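Local coordinates for protein L-threonine-O-3-phosphate decarboxylase (Porphyromonas gingivalis, PDB 3FKD) that probably binds pyridoxal 5'-phosphate and, as an aminotransferase-fold enzyme, probably decarboxylates L-threonine O-3-phosphate, at residues N68-Q82 / R205-V219. Sequence-based numbering, arbitrary orientation.
Sequences NAILVTNGPTAAFYQ and RIGYIVANKDFMKRV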
loop_
_atom_site.group_PDB
_atom_site.type_symbol
_atom_site.label_atom_id
_atom_site.label_comp_id
_atom_site.label_asym_id
_atom_site.label_seq_id
_atom_site.Cartn_x
_atom_site.Cartn_y
_atom_site.Cartn_z
ATOM N N ASN A 68 -1.908 -9.007 -19.756
ATOM C CA ASN A 68 -0.882 -9.782 -19.090
ATOM C C ASN A 68 0.371 -8.998 -18.671
ATOM O O ASN A 68 1.197 -9.479 -17.886
ATOM C CB ASN A 68 -0.384 -10.844 -20.061
ATOM C CG ASN A 68 -1.268 -12.038 -20.112
ATOM O OD1 ASN A 68 -1.937 -12.383 -19.122
ATOM N ND2 ASN A 68 -1.283 -12.706 -21.271
ATOM N N ALA A 69 0.562 -7.826 -19.255
ATOM C CA ALA A 69 1.838 -7.160 -19.084
ATOM C C ALA A 69 1.775 -5.974 -18.131
ATOM O O ALA A 69 2.791 -5.307 -17.941
ATOM C CB ALA A 69 2.436 -6.756 -20.443
ATOM N N ILE A 70 0.597 -5.687 -17.570
ATOM C CA ILE A 70 0.497 -4.631 -16.562
ATOM C C ILE A 70 0.202 -5.194 -15.179
ATOM O O ILE A 70 -0.432 -6.224 -15.013
ATOM C CB ILE A 70 -0.509 -3.472 -16.923
ATOM C CG1 ILE A 70 0.137 -2.435 -17.841
ATOM C CG2 ILE A 70 -0.943 -2.710 -15.683
ATOM C CD1 ILE A 70 0.172 -2.782 -19.314
ATOM N N LEU A 71 0.680 -4.502 -14.175
ATOM C CA LEU A 71 0.400 -4.887 -12.816
ATOM C C LEU A 71 0.338 -3.585 -12.044
ATOM O O LEU A 71 1.369 -2.903 -11.879
ATOM C CB LEU A 71 1.512 -5.793 -12.265
ATOM C CG LEU A 71 1.374 -6.043 -10.757
ATOM C CD1 LEU A 71 0.546 -7.237 -10.480
ATOM C CD2 LEU A 71 2.738 -6.187 -10.087
ATOM N N VAL A 72 -0.864 -3.219 -11.632
ATOM C CA VAL A 72 -1.075 -2.042 -10.827
ATOM C C VAL A 72 -0.489 -2.242 -9.433
ATOM O O VAL A 72 -0.619 -3.269 -8.847
ATOM C CB VAL A 72 -2.577 -1.602 -10.799
ATOM C CG1 VAL A 72 -2.771 -0.308 -10.018
ATOM C CG2 VAL A 72 -3.105 -1.447 -12.216
ATOM N N THR A 73 0.140 -1.215 -8.904
ATOM C CA THR A 73 0.889 -1.336 -7.676
ATOM C C THR A 73 0.481 -0.234 -6.678
ATOM O O THR A 73 -0.133 0.739 -7.071
ATOM C CB THR A 73 2.418 -1.328 -7.997
ATOM O OG1 THR A 73 3.118 -1.952 -6.932
ATOM C CG2 THR A 73 2.936 0.070 -8.201
ATOM N N ASN A 74 0.762 -0.418 -5.396
ATOM C CA ASN A 74 0.513 0.587 -4.371
ATOM C C ASN A 74 1.579 1.702 -4.401
ATOM O O ASN A 74 2.287 1.869 -3.426
ATOM C CB ASN A 74 0.535 -0.071 -2.997
ATOM C CG ASN A 74 -0.016 0.807 -1.876
ATOM O OD1 ASN A 74 -0.852 1.641 -2.073
ATOM N ND2 ASN A 74 0.438 0.539 -0.650
ATOM N N GLY A 75 1.665 2.472 -5.483
ATOM C CA GLY A 75 2.735 3.448 -5.629
ATOM C C GLY A 75 3.909 2.854 -6.400
ATOM O O GLY A 75 4.028 1.648 -6.490
ATOM N N PRO A 76 4.765 3.698 -6.992
ATOM C CA PRO A 76 5.862 3.105 -7.776
ATOM C C PRO A 76 6.901 2.490 -6.856
ATOM O O PRO A 76 7.495 1.458 -7.224
ATOM C CB PRO A 76 6.425 4.285 -8.552
ATOM C CG PRO A 76 5.949 5.496 -7.803
ATOM C CD PRO A 76 4.561 5.114 -7.326
ATOM N N THR A 77 7.079 3.061 -5.663
ATOM C CA THR A 77 7.964 2.441 -4.667
ATOM C C THR A 77 7.602 0.952 -4.369
ATOM O O THR A 77 8.465 0.078 -4.458
ATOM C CB THR A 77 8.026 3.245 -3.336
ATOM O OG1 THR A 77 8.522 4.558 -3.568
ATOM C CG2 THR A 77 8.926 2.568 -2.350
ATOM N N ALA A 78 6.335 0.667 -4.036
ATOM C CA ALA A 78 5.906 -0.723 -3.848
ATOM C C ALA A 78 6.409 -1.645 -4.955
ATOM O O ALA A 78 6.957 -2.719 -4.666
ATOM C CB ALA A 78 4.365 -0.853 -3.679
ATOM N N ALA A 79 6.214 -1.229 -6.206
ATOM C CA ALA A 79 6.709 -1.977 -7.362
ATOM C C ALA A 79 8.213 -2.319 -7.314
ATOM O O ALA A 79 8.597 -3.355 -7.811
ATOM C CB ALA A 79 6.381 -1.254 -8.651
ATOM N N PHE A 80 9.049 -1.439 -6.745
ATOM C CA PHE A 80 10.503 -1.647 -6.736
ATOM C C PHE A 80 10.849 -2.795 -5.800
ATOM O O PHE A 80 11.685 -3.637 -6.103
ATOM C CB PHE A 80 11.258 -0.383 -6.302
ATOM C CG PHE A 80 11.086 0.750 -7.233
ATOM C CD1 PHE A 80 11.260 0.567 -8.597
ATOM C CD2 PHE A 80 10.744 1.996 -6.762
ATOM C CE1 PHE A 80 11.086 1.594 -9.453
ATOM C CE2 PHE A 80 10.584 3.042 -7.619
ATOM C CZ PHE A 80 10.752 2.844 -8.960
ATOM N N TYR A 81 10.176 -2.780 -4.658
ATOM C CA TYR A 81 10.224 -3.810 -3.658
ATOM C C TYR A 81 9.626 -5.149 -4.142
ATOM O O TYR A 81 10.185 -6.225 -3.882
ATOM C CB TYR A 81 9.456 -3.284 -2.464
ATOM C CG TYR A 81 10.261 -2.338 -1.623
ATOM C CD1 TYR A 81 11.099 -2.813 -0.603
ATOM C CD2 TYR A 81 10.228 -0.978 -1.852
ATOM C CE1 TYR A 81 11.852 -1.954 0.168
ATOM C CE2 TYR A 81 10.956 -0.112 -1.065
ATOM C CZ TYR A 81 11.766 -0.615 -0.059
ATOM O OH TYR A 81 12.499 0.252 0.704
ATOM N N GLN A 82 8.478 -5.107 -4.817
ATOM C CA GLN A 82 7.941 -6.358 -5.294
ATOM C C GLN A 82 8.858 -7.021 -6.331
ATOM O O GLN A 82 8.876 -8.251 -6.449
ATOM C CB GLN A 82 6.523 -6.202 -5.842
ATOM C CG GLN A 82 5.611 -7.378 -5.452
ATOM C CD GLN A 82 4.371 -7.492 -6.319
ATOM O OE1 GLN A 82 3.567 -6.563 -6.417
ATOM N NE2 GLN A 82 4.209 -8.637 -6.955
ATOM N N ARG A 205 -0.913 6.990 -3.625
ATOM C CA ARG A 205 -0.119 5.752 -3.735
ATOM C C ARG A 205 -0.553 4.860 -4.865
ATOM O O ARG A 205 -1.109 3.828 -4.623
ATOM C CB ARG A 205 -0.154 4.943 -2.432
ATOM C CG ARG A 205 0.036 5.794 -1.141
ATOM C CD ARG A 205 1.333 6.690 -1.094
ATOM N NE ARG A 205 2.550 5.934 -1.308
ATOM C CZ ARG A 205 3.396 6.107 -2.326
ATOM N NH1 ARG A 205 3.184 7.050 -3.243
ATOM N NH2 ARG A 205 4.484 5.340 -2.420
ATOM N N ILE A 206 -0.279 5.235 -6.106
ATOM C CA ILE A 206 -0.657 4.380 -7.206
ATOM C C ILE A 206 0.434 4.454 -8.320
ATOM O O ILE A 206 1.033 5.507 -8.534
ATOM C CB ILE A 206 -2.162 4.614 -7.615
ATOM C CG1 ILE A 206 -2.715 3.467 -8.460
ATOM C CG2 ILE A 206 -2.460 6.009 -8.248
ATOM C CD1 ILE A 206 -1.906 3.125 -9.644
ATOM N N GLY A 207 0.734 3.310 -8.955
ATOM C CA GLY A 207 1.749 3.199 -9.980
ATOM C C GLY A 207 1.601 1.866 -10.665
ATOM O O GLY A 207 0.693 1.122 -10.333
ATOM N N TYR A 208 2.455 1.532 -11.621
ATOM C CA TYR A 208 2.315 0.225 -12.245
ATOM C C TYR A 208 3.566 -0.356 -12.914
ATOM O O TYR A 208 4.482 0.371 -13.285
ATOM C CB TYR A 208 1.104 0.167 -13.202
ATOM C CG TYR A 208 1.153 1.121 -14.367
ATOM C CD1 TYR A 208 1.743 0.751 -15.574
ATOM C CD2 TYR A 208 0.602 2.388 -14.266
ATOM C CE1 TYR A 208 1.808 1.630 -16.644
ATOM C CE2 TYR A 208 0.640 3.258 -15.317
ATOM C CZ TYR A 208 1.246 2.877 -16.510
ATOM O OH TYR A 208 1.276 3.752 -17.553
ATOM N N ILE A 209 3.577 -1.691 -13.047
ATOM C CA ILE A 209 4.653 -2.397 -13.747
ATOM C C ILE A 209 4.252 -2.811 -15.170
ATOM O O ILE A 209 3.148 -3.308 -15.392
ATOM C CB ILE A 209 5.153 -3.621 -12.941
ATOM C CG1 ILE A 209 5.551 -3.197 -11.536
ATOM C CG2 ILE A 209 6.333 -4.273 -13.621
ATOM C CD1 ILE A 209 5.934 -4.344 -10.606
ATOM N N VAL A 210 5.146 -2.545 -16.123
ATOM C CA VAL A 210 5.081 -3.091 -17.484
ATOM C C VAL A 210 6.229 -4.111 -17.678
ATOM O O VAL A 210 7.421 -3.763 -17.576
ATOM C CB VAL A 210 5.240 -1.986 -18.574
ATOM C CG1 VAL A 210 5.026 -2.574 -19.983
ATOM C CG2 VAL A 210 4.277 -0.822 -18.343
ATOM N N ALA A 211 5.892 -5.358 -17.970
ATOM C CA ALA A 211 6.931 -6.298 -18.326
ATOM C C ALA A 211 6.412 -7.399 -19.239
ATOM O O ALA A 211 5.210 -7.555 -19.406
ATOM C CB ALA A 211 7.547 -6.869 -17.079
ATOM N N ASN A 212 7.320 -8.152 -19.858
ATOM C CA ASN A 212 6.890 -9.288 -20.662
ATOM C C ASN A 212 6.376 -10.328 -19.672
ATOM O O ASN A 212 6.808 -10.351 -18.533
ATOM C CB ASN A 212 8.035 -9.818 -21.489
ATOM N N LYS A 213 5.443 -11.175 -20.074
ATOM C CA LYS A 213 4.730 -11.982 -19.085
ATOM C C LYS A 213 5.507 -13.147 -18.420
ATOM O O LYS A 213 5.102 -13.662 -17.386
ATOM C CB LYS A 213 3.354 -12.424 -19.614
ATOM C CG LYS A 213 3.352 -13.078 -20.980
ATOM C CD LYS A 213 1.934 -13.541 -21.325
ATOM C CE LYS A 213 1.371 -14.417 -20.180
ATOM N NZ LYS A 213 -0.024 -14.957 -20.370
ATOM N N ASP A 214 6.630 -13.549 -18.989
ATOM C CA ASP A 214 7.514 -14.436 -18.265
ATOM C C ASP A 214 8.031 -13.741 -17.014
ATOM O O ASP A 214 7.970 -14.292 -15.914
ATOM C CB ASP A 214 8.697 -14.844 -19.128
ATOM C CG ASP A 214 8.464 -16.143 -19.869
ATOM O OD1 ASP A 214 8.866 -16.195 -21.056
ATOM O OD2 ASP A 214 7.893 -17.102 -19.277
ATOM N N PHE A 215 8.549 -12.527 -17.165
ATOM C CA PHE A 215 9.014 -11.808 -16.006
ATOM C C PHE A 215 7.830 -11.537 -15.092
ATOM O O PHE A 215 7.827 -11.895 -13.910
ATOM C CB PHE A 215 9.712 -10.503 -16.416
ATOM C CG PHE A 215 10.057 -9.599 -15.256
ATOM C CD1 PHE A 215 11.290 -9.659 -14.668
ATOM C CD2 PHE A 215 9.134 -8.700 -14.765
ATOM C CE1 PHE A 215 11.606 -8.843 -13.629
ATOM C CE2 PHE A 215 9.437 -7.893 -13.714
ATOM C CZ PHE A 215 10.687 -7.956 -13.150
HETATM N N MSE A 216 6.811 -10.909 -15.657
HETATM C CA MSE A 216 5.626 -10.550 -14.897
HETATM C C MSE A 216 5.088 -11.620 -13.932
HETATM O O MSE A 216 4.526 -11.278 -12.893
HETATM C CB MSE A 216 4.503 -10.104 -15.823
HETATM C CG MSE A 216 3.426 -9.416 -15.034
HETATM SE SE MSE A 216 4.161 -7.805 -14.188
HETATM C CE MSE A 216 3.729 -6.591 -15.594
ATOM N N LYS A 217 5.227 -12.899 -14.283
ATOM C CA LYS A 217 4.701 -13.968 -13.434
ATOM C C LYS A 217 5.657 -14.338 -12.287
ATOM O O LYS A 217 5.206 -14.838 -11.258
ATOM C CB LYS A 217 4.260 -15.210 -14.241
ATOM C CG LYS A 217 2.826 -15.119 -14.837
ATOM C CD LYS A 217 2.021 -16.426 -14.585
ATOM C CE LYS A 217 1.063 -16.817 -15.740
ATOM N NZ LYS A 217 1.080 -18.335 -15.992
ATOM N N ARG A 218 6.957 -14.091 -12.433
ATOM C CA ARG A 218 7.800 -14.166 -11.260
ATOM C C ARG A 218 7.364 -13.094 -10.272
ATOM O O ARG A 218 7.371 -13.322 -9.068
ATOM C CB ARG A 218 9.276 -14.029 -11.577
ATOM C CG ARG A 218 9.872 -15.234 -12.243
ATOM C CD ARG A 218 10.115 -16.418 -11.286
ATOM N NE ARG A 218 11.099 -16.180 -10.224
ATOM C CZ ARG A 218 12.423 -16.123 -10.392
ATOM N NH1 ARG A 218 12.967 -16.279 -11.590
ATOM N NH2 ARG A 218 13.214 -15.915 -9.349
ATOM N N VAL A 219 6.968 -11.921 -10.744
ATOM C CA VAL A 219 6.590 -10.915 -9.752
ATOM C C VAL A 219 5.185 -11.098 -9.204
ATOM O O VAL A 219 4.949 -10.826 -8.037
ATOM C CB VAL A 219 7.002 -9.430 -10.120
ATOM C CG1 VAL A 219 7.311 -9.289 -11.577
ATOM C CG2 VAL A 219 5.973 -8.409 -9.638
#
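L71 and I209 form an antiparallel hydrogen-bonded pair at the middle of the contact. I209 N reaches L71 O at 2.8 Å and nearly straight (170° at the hydrogen), whereas L71 N returns to I209 O at a more bent 136°. At the next hydrogen-bonded pair, two residues along, T73 N gives G207 O a second firm bond of 2.8 Å, although the donor stands above the carbonyl plane; the reciprocal G207 N bond to T73 O is weak. Packing is tight on the face carrying L71 and I209. Their side chains run side by side, with L71 CD2 3.7 Å from I209 CD1, and A79 of helix 75-82 sets its CB 3.6 Å from I209 CG1. From helix 213-219, the selenomethionine M216 brings its SE to 3.8 Å from L71 CB, its chain leaving with CG anti to the backbone N (chi1 -166°) before bending back. In this aminotransferase-type large domain, strand 70-73 borders the seven-stranded mixed sheet, and 207-210 is the strand antiparallel to its neighbours on both sides. The reverse face is filled differently: Y208 meets Y193, while L59 of helix 53-62 packs on I70, V72 and Y208. At the G75 end, the R205 guanidinium lies with one face over G75 CA, and its NE is bonded to W226 O of the second subunit. Contacts are looser at the opposite end, where exposed N68 and K213 cross obliquely on the solvent side and K213 CD lies 3.8 Å from N68 CB. Between the helices, Q82 NE2 makes a weak, bent bond to V219 O and another weak one to S223.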